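Local coordinates for epimerase family protein SDR39U1 (Homo sapiens, PDB 4B4O) that is a putative NADP-dependent oxidoreductase of the short-chain dehydrogenase/reductase superfamily and binds NADPH, at residues 14-19 with 201-206; 247-252 with 259-264. The protein carries 3 engineered substitutions. All blocks are in the same frame, centred on the assembly; numbering follows the deposited sequence.

Contact 1: 14-19 with 201-206; sequences TALTQL and ILTHAL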
loop_
_atom_site.group_PDB
_atom_site.type_symbol
_atom_site.label_atom_id
_atom_site.label_comp_id
_atom_site.label_asym_id
_atom_site.label_seq_id
_atom_site.Cartn_x
_atom_site.Cartn_y
_atom_site.Cartn_z
ATOM N N THR A 14 -9.694 -4.395 -4.292
ATOM C CA THR A 14 -10.313 -5.430 -5.069
ATOM C C THR A 14 -9.689 -6.779 -4.771
ATOM O O THR A 14 -10.381 -7.783 -4.706
ATOM C CB THR A 14 -10.220 -5.097 -6.569
ATOM O OG1 THR A 14 -10.926 -3.874 -6.810
ATOM C CG2 THR A 14 -10.831 -6.199 -7.392
ATOM N N ALA A 15 -8.377 -6.812 -4.603
ATOM C CA ALA A 15 -7.704 -8.042 -4.243
ATOM C C ALA A 15 -8.108 -8.436 -2.829
ATOM O O ALA A 15 -8.355 -9.606 -2.560
ATOM C CB ALA A 15 -6.187 -7.899 -4.367
ATOM N N LEU A 16 -8.184 -7.470 -1.926
ATOM C CA LEU A 16 -8.538 -7.753 -0.527
ATOM C C LEU A 16 -9.955 -8.306 -0.428
ATOM O O LEU A 16 -10.206 -9.253 0.319
ATOM C CB LEU A 16 -8.394 -6.515 0.368
ATOM C CG LEU A 16 -8.739 -6.676 1.867
ATOM C CD1 LEU A 16 -8.001 -7.790 2.568
ATOM C CD2 LEU A 16 -8.419 -5.396 2.604
ATOM N N THR A 17 -10.856 -7.737 -1.210
ATOM C CA THR A 17 -12.226 -8.196 -1.227
ATOM C C THR A 17 -12.310 -9.657 -1.715
ATOM O O THR A 17 -12.973 -10.480 -1.085
ATOM C CB THR A 17 -13.108 -7.245 -2.053
ATOM O OG1 THR A 17 -13.233 -5.998 -1.358
ATOM C CG2 THR A 17 -14.482 -7.847 -2.284
ATOM N N GLN A 18 -11.605 -9.980 -2.794
ATOM C CA GLN A 18 -11.639 -11.343 -3.332
ATOM C C GLN A 18 -11.149 -12.310 -2.267
ATOM O O GLN A 18 -11.727 -13.375 -2.098
ATOM C CB GLN A 18 -10.853 -11.522 -4.649
ATOM N N LEU A 19 -10.079 -11.965 -1.550
ATOM C CA LEU A 19 -9.482 -12.911 -0.585
ATOM C C LEU A 19 -10.373 -13.057 0.654
ATOM O O LEU A 19 -10.616 -14.172 1.107
ATOM C CB LEU A 19 -8.037 -12.494 -0.188
ATOM C CG LEU A 19 -7.268 -13.418 0.794
ATOM C CD1 LEU A 19 -7.166 -14.846 0.259
ATOM C CD2 LEU A 19 -5.910 -12.857 1.168
ATOM N N ILE A 201 -1.615 -10.351 4.393
ATOM C CA ILE A 201 -1.233 -9.707 5.637
ATOM C C ILE A 201 -2.420 -8.972 6.234
ATOM O O ILE A 201 -2.716 -9.112 7.403
ATOM C CB ILE A 201 -0.076 -8.720 5.429
ATOM C CG1 ILE A 201 1.225 -9.481 5.136
ATOM C CG2 ILE A 201 0.084 -7.836 6.648
ATOM C CD1 ILE A 201 2.277 -8.590 4.500
ATOM N N LEU A 202 -3.104 -8.199 5.416
ATOM C CA LEU A 202 -4.267 -7.457 5.863
ATOM C C LEU A 202 -5.329 -8.398 6.427
ATOM O O LEU A 202 -5.907 -8.141 7.471
ATOM C CB LEU A 202 -4.848 -6.638 4.706
ATOM C CG LEU A 202 -4.022 -5.456 4.222
ATOM C CD1 LEU A 202 -4.598 -4.952 2.908
ATOM C CD2 LEU A 202 -3.949 -4.398 5.297
ATOM N N THR A 203 -5.583 -9.489 5.720
ATOM C CA THR A 203 -6.538 -10.486 6.170
ATOM C C THR A 203 -6.113 -11.123 7.482
ATOM O O THR A 203 -6.935 -11.377 8.350
ATOM C CB THR A 203 -6.729 -11.554 5.098
ATOM O OG1 THR A 203 -7.277 -10.930 3.937
ATOM C CG2 THR A 203 -7.693 -12.640 5.561
ATOM N N HIS A 204 -4.834 -11.420 7.603
ATOM C CA HIS A 204 -4.327 -11.989 8.818
ATOM C C HIS A 204 -4.494 -11.011 9.961
ATOM O O HIS A 204 -4.801 -11.416 11.090
ATOM C CB HIS A 204 -2.871 -12.389 8.610
ATOM C CG HIS A 204 -2.307 -13.215 9.722
ATOM N ND1 HIS A 204 -2.826 -14.380 10.068
ATOM C CD2 HIS A 204 -1.227 -12.997 10.566
ATOM C CE1 HIS A 204 -2.126 -14.895 11.084
ATOM N NE2 HIS A 204 -1.139 -14.045 11.380
ATOM N N ALA A 205 -4.267 -9.722 9.697
ATOM C CA ALA A 205 -4.443 -8.684 10.719
ATOM C C ALA A 205 -5.897 -8.646 11.184
ATOM O O ALA A 205 -6.190 -8.586 12.370
ATOM C CB ALA A 205 -4.022 -7.319 10.200
ATOM N N LEU A 206 -6.814 -8.741 10.223
ATOM C CA LEU A 206 -8.239 -8.751 10.533
ATOM C C LEU A 206 -8.665 -9.999 11.316
ATOM O O LEU A 206 -9.481 -9.906 12.184
ATOM C CB LEU A 206 -9.068 -8.600 9.251
ATOM C CG LEU A 206 -8.946 -7.263 8.522
ATOM C CD1 LEU A 206 -9.537 -7.285 7.116
ATOM C CD2 LEU A 206 -9.655 -6.200 9.322
#

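Contact 2: 247-252 with 259-264; sequences AVVQAV and IMLLEG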
loop_
_atom_site.group_PDB
_atom_site.type_symbol
_atom_site.label_atom_id
_atom_site.label_comp_id
_atom_site.label_asym_id
_atom_site.label_seq_id
_atom_site.Cartn_x
_atom_site.Cartn_y
_atom_site.Cartn_z
ATOM N N ALA A 247 17.102 12.803 -14.355
ATOM C CA ALA A 247 16.570 14.070 -14.866
ATOM C C ALA A 247 15.207 13.871 -15.528
ATOM O O ALA A 247 14.316 14.699 -15.362
ATOM C CB ALA A 247 17.553 14.731 -15.818
ATOM N N VAL A 248 15.035 12.752 -16.233
ATOM C CA VAL A 248 13.809 12.488 -16.992
ATOM C C VAL A 248 12.689 12.075 -16.045
ATOM O O VAL A 248 11.537 12.451 -16.249
ATOM C CB VAL A 248 13.993 11.383 -18.085
ATOM C CG1 VAL A 248 12.675 11.011 -18.716
ATOM C CG2 VAL A 248 14.973 11.800 -19.183
ATOM N N VAL A 249 13.007 11.268 -15.043
ATOM C CA VAL A 249 12.004 10.863 -14.059
ATOM C C VAL A 249 11.563 12.093 -13.251
ATOM O O VAL A 249 10.383 12.262 -12.958
ATOM C CB VAL A 249 12.532 9.742 -13.139
ATOM C CG1 VAL A 249 11.548 9.423 -12.024
ATOM C CG2 VAL A 249 12.864 8.492 -13.952
ATOM N N GLN A 250 12.504 12.977 -12.944
ATOM C CA GLN A 250 12.172 14.234 -12.257
ATOM C C GLN A 250 11.312 15.159 -13.115
ATOM O O GLN A 250 10.406 15.811 -12.612
ATOM C CB GLN A 250 13.444 14.944 -11.764
ATOM C CG GLN A 250 13.840 14.444 -10.375
ATOM C CD GLN A 250 15.295 14.673 -9.982
ATOM O OE1 GLN A 250 16.117 15.053 -10.820
ATOM N NE2 GLN A 250 15.619 14.443 -8.708
ATOM N N ALA A 251 11.601 15.203 -14.410
ATOM C CA ALA A 251 10.821 16.012 -15.320
ATOM C C ALA A 251 9.379 15.559 -15.317
ATOM O O ALA A 251 8.475 16.380 -15.324
ATOM C CB ALA A 251 11.376 15.936 -16.732
ATOM N N VAL A 252 9.148 14.254 -15.345
ATOM C CA VAL A 252 7.778 13.746 -15.494
ATOM C C VAL A 252 7.014 13.798 -14.185
ATOM O O VAL A 252 5.872 14.184 -14.179
ATOM C CB VAL A 252 7.736 12.321 -16.097
ATOM C CG1 VAL A 252 6.313 11.778 -16.066
ATOM C CG2 VAL A 252 8.260 12.334 -17.531
ATOM N N ILE A 259 11.570 10.865 -5.667
ATOM C CA ILE A 259 12.198 10.209 -4.514
ATOM C C ILE A 259 11.714 8.772 -4.406
ATOM O O ILE A 259 12.489 7.860 -4.130
ATOM C CB ILE A 259 11.901 10.981 -3.201
ATOM C CG1 ILE A 259 12.890 12.153 -3.030
ATOM C CG2 ILE A 259 11.973 10.095 -1.985
ATOM C CD1 ILE A 259 12.508 13.241 -2.001
HETATM N N MSE A 260 10.428 8.569 -4.657
HETATM C CA MSE A 260 9.827 7.244 -4.548
HETATM C C MSE A 260 10.318 6.314 -5.614
HETATM O O MSE A 260 10.194 5.098 -5.455
HETATM C CB MSE A 260 8.307 7.340 -4.676
HETATM C CG MSE A 260 7.708 7.863 -3.373
HETATM SE SE MSE A 260 5.800 8.229 -3.632
HETATM C CE MSE A 260 6.318 9.519 -5.004
ATOM N N LEU A 261 10.865 6.858 -6.700
ATOM C CA LEU A 261 11.328 6.047 -7.833
ATOM C C LEU A 261 12.860 5.897 -7.874
ATOM O O LEU A 261 13.371 4.810 -8.156
ATOM C CB LEU A 261 10.816 6.639 -9.168
ATOM C CG LEU A 261 9.362 6.419 -9.622
ATOM C CD1 LEU A 261 8.439 7.019 -8.574
ATOM C CD2 LEU A 261 9.039 7.048 -10.971
ATOM N N LEU A 262 13.578 6.986 -7.611
ATOM C CA LEU A 262 15.043 7.027 -7.733
ATOM C C LEU A 262 15.782 6.602 -6.476
ATOM O O LEU A 262 16.956 6.265 -6.534
ATOM C CB LEU A 262 15.503 8.440 -8.100
ATOM C CG LEU A 262 15.010 9.030 -9.424
ATOM C CD1 LEU A 262 15.369 10.500 -9.494
ATOM C CD2 LEU A 262 15.585 8.275 -10.604
ATOM N N GLU A 263 15.089 6.603 -5.343
ATOM C CA GLU A 263 15.700 6.228 -4.080
ATOM C C GLU A 263 14.890 5.142 -3.402
ATOM O O GLU A 263 13.826 4.754 -3.884
ATOM C CB GLU A 263 15.817 7.450 -3.168
ATOM C CG GLU A 263 16.498 8.653 -3.806
ATOM C CD GLU A 263 16.742 9.778 -2.821
ATOM O OE1 GLU A 263 17.284 9.500 -1.737
ATOM O OE2 GLU A 263 16.385 10.936 -3.130
ATOM N N GLY A 264 15.403 4.645 -2.285
ATOM C CA GLY A 264 14.791 3.523 -1.596
ATOM C C GLY A 264 15.250 3.240 -0.180
ATOM O O GLY A 264 16.265 3.737 0.278
#

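Contact 1: 14-19 with 201-206
On one flank of the Rossmann fold, Leu16 and Leu19 of helix 11-22, the helix that follows the glycine-rich turn at the NADPH site, meet Leu202 and Thr203 of helix 195-207. The axes of 14-19 and 201-206 come within 10.3 Å and cross at -54°, with Leu16 and Thr203 opposite each other at the nearest backbone point. Leu16 uses both of its methyls. Leu16 CD2 lies 3.9 Å from Leu202 CD1, the two side chains crossing nearly at a right angle, while Leu16 CD1 lies against both Thr203 OG1 (3.5 Å) and Leu202 CB (4.0 Å). Leu19 reaches that same hydroxyl from one turn further on, Leu19 CD2 standing 3.6 Å from Thr203 OG1. With OG1 anti to its own carbonyl carbon (chi1 -63°), Thr203 bonds back to the carbonyl oxygen of Ala199 one turn earlier, so a polar atom set among leucine methyls is already satisfied within its own helix. Leu202 also rests on Ile12 of helix 11-22, and the helix pair lies on one face of the parallel sheet, with Leu202 reaching down to Val104 and Val106 of strand 102-108 and Val155 of strand 151-161.

Contact 2: 247-252 with 259-264
Val249 meets Leu261 and Leu262 between two short consecutive helices, 246-253 and 255-262, separated by a single residue. The backbones come nearest where Val249 faces Leu261, their CA atoms 7.9 Å apart. Val249 is the buried member of the pair, and its CB bond points toward the second segment. Its CG1, anti to the backbone N (chi1 174°), takes the closest contact: Leu261 CD2 lies 3.6 Å from Val249 CG1, and Leu261 CB stands 4.1 Å from that same methyl. The branch point meets the next leucine, with Val249 CB 4.2 Å from Leu262 CD2, so the valine is seated against two consecutive leucines at the end of the second helix. Ile183, from a loop, touches both Val249 and Leu262 and adds to this apolar group. One residue on, Gln250 leaves its helix at an angle, but the extended chain beyond CG carries the amide across to Leu262, where Gln250 NE2 lies 4.0 Å from Leu262 CD1. Leu261 also packs on Phe253 at the end of the first helix, and its carbonyl oxygen accepts a hydrogen bond from Gln188 NE2. Between the two segments themselves no hydrogen bond or salt bridge forms. What joins them is apolar contact between branched side chains, with Gln250 NE2 beside a Leu262 methyl on the more exposed side, so the fit depends on shape and the burial of Val249 rather than on directional bonds.

From the N terminus, the chain lays down helix 11-22 and then passes through most of the Rossmann sheet before helix 195-207 returns to it, so contact 1 closes a long loop of 181 intervening residues. Contact 2 opens only afterwards and closes a short one, with six residues between its segments. The two therefore follow in series, neither crossing nor enclosing the other. Contact 1 joins an early and a late helix of the nucleotide-binding region, whereas 247-252 with 259-264 packs two neighbouring short helices of the C-terminal part on each other. Their centres lie about 31 Å apart, on opposite sides of the chain's centre.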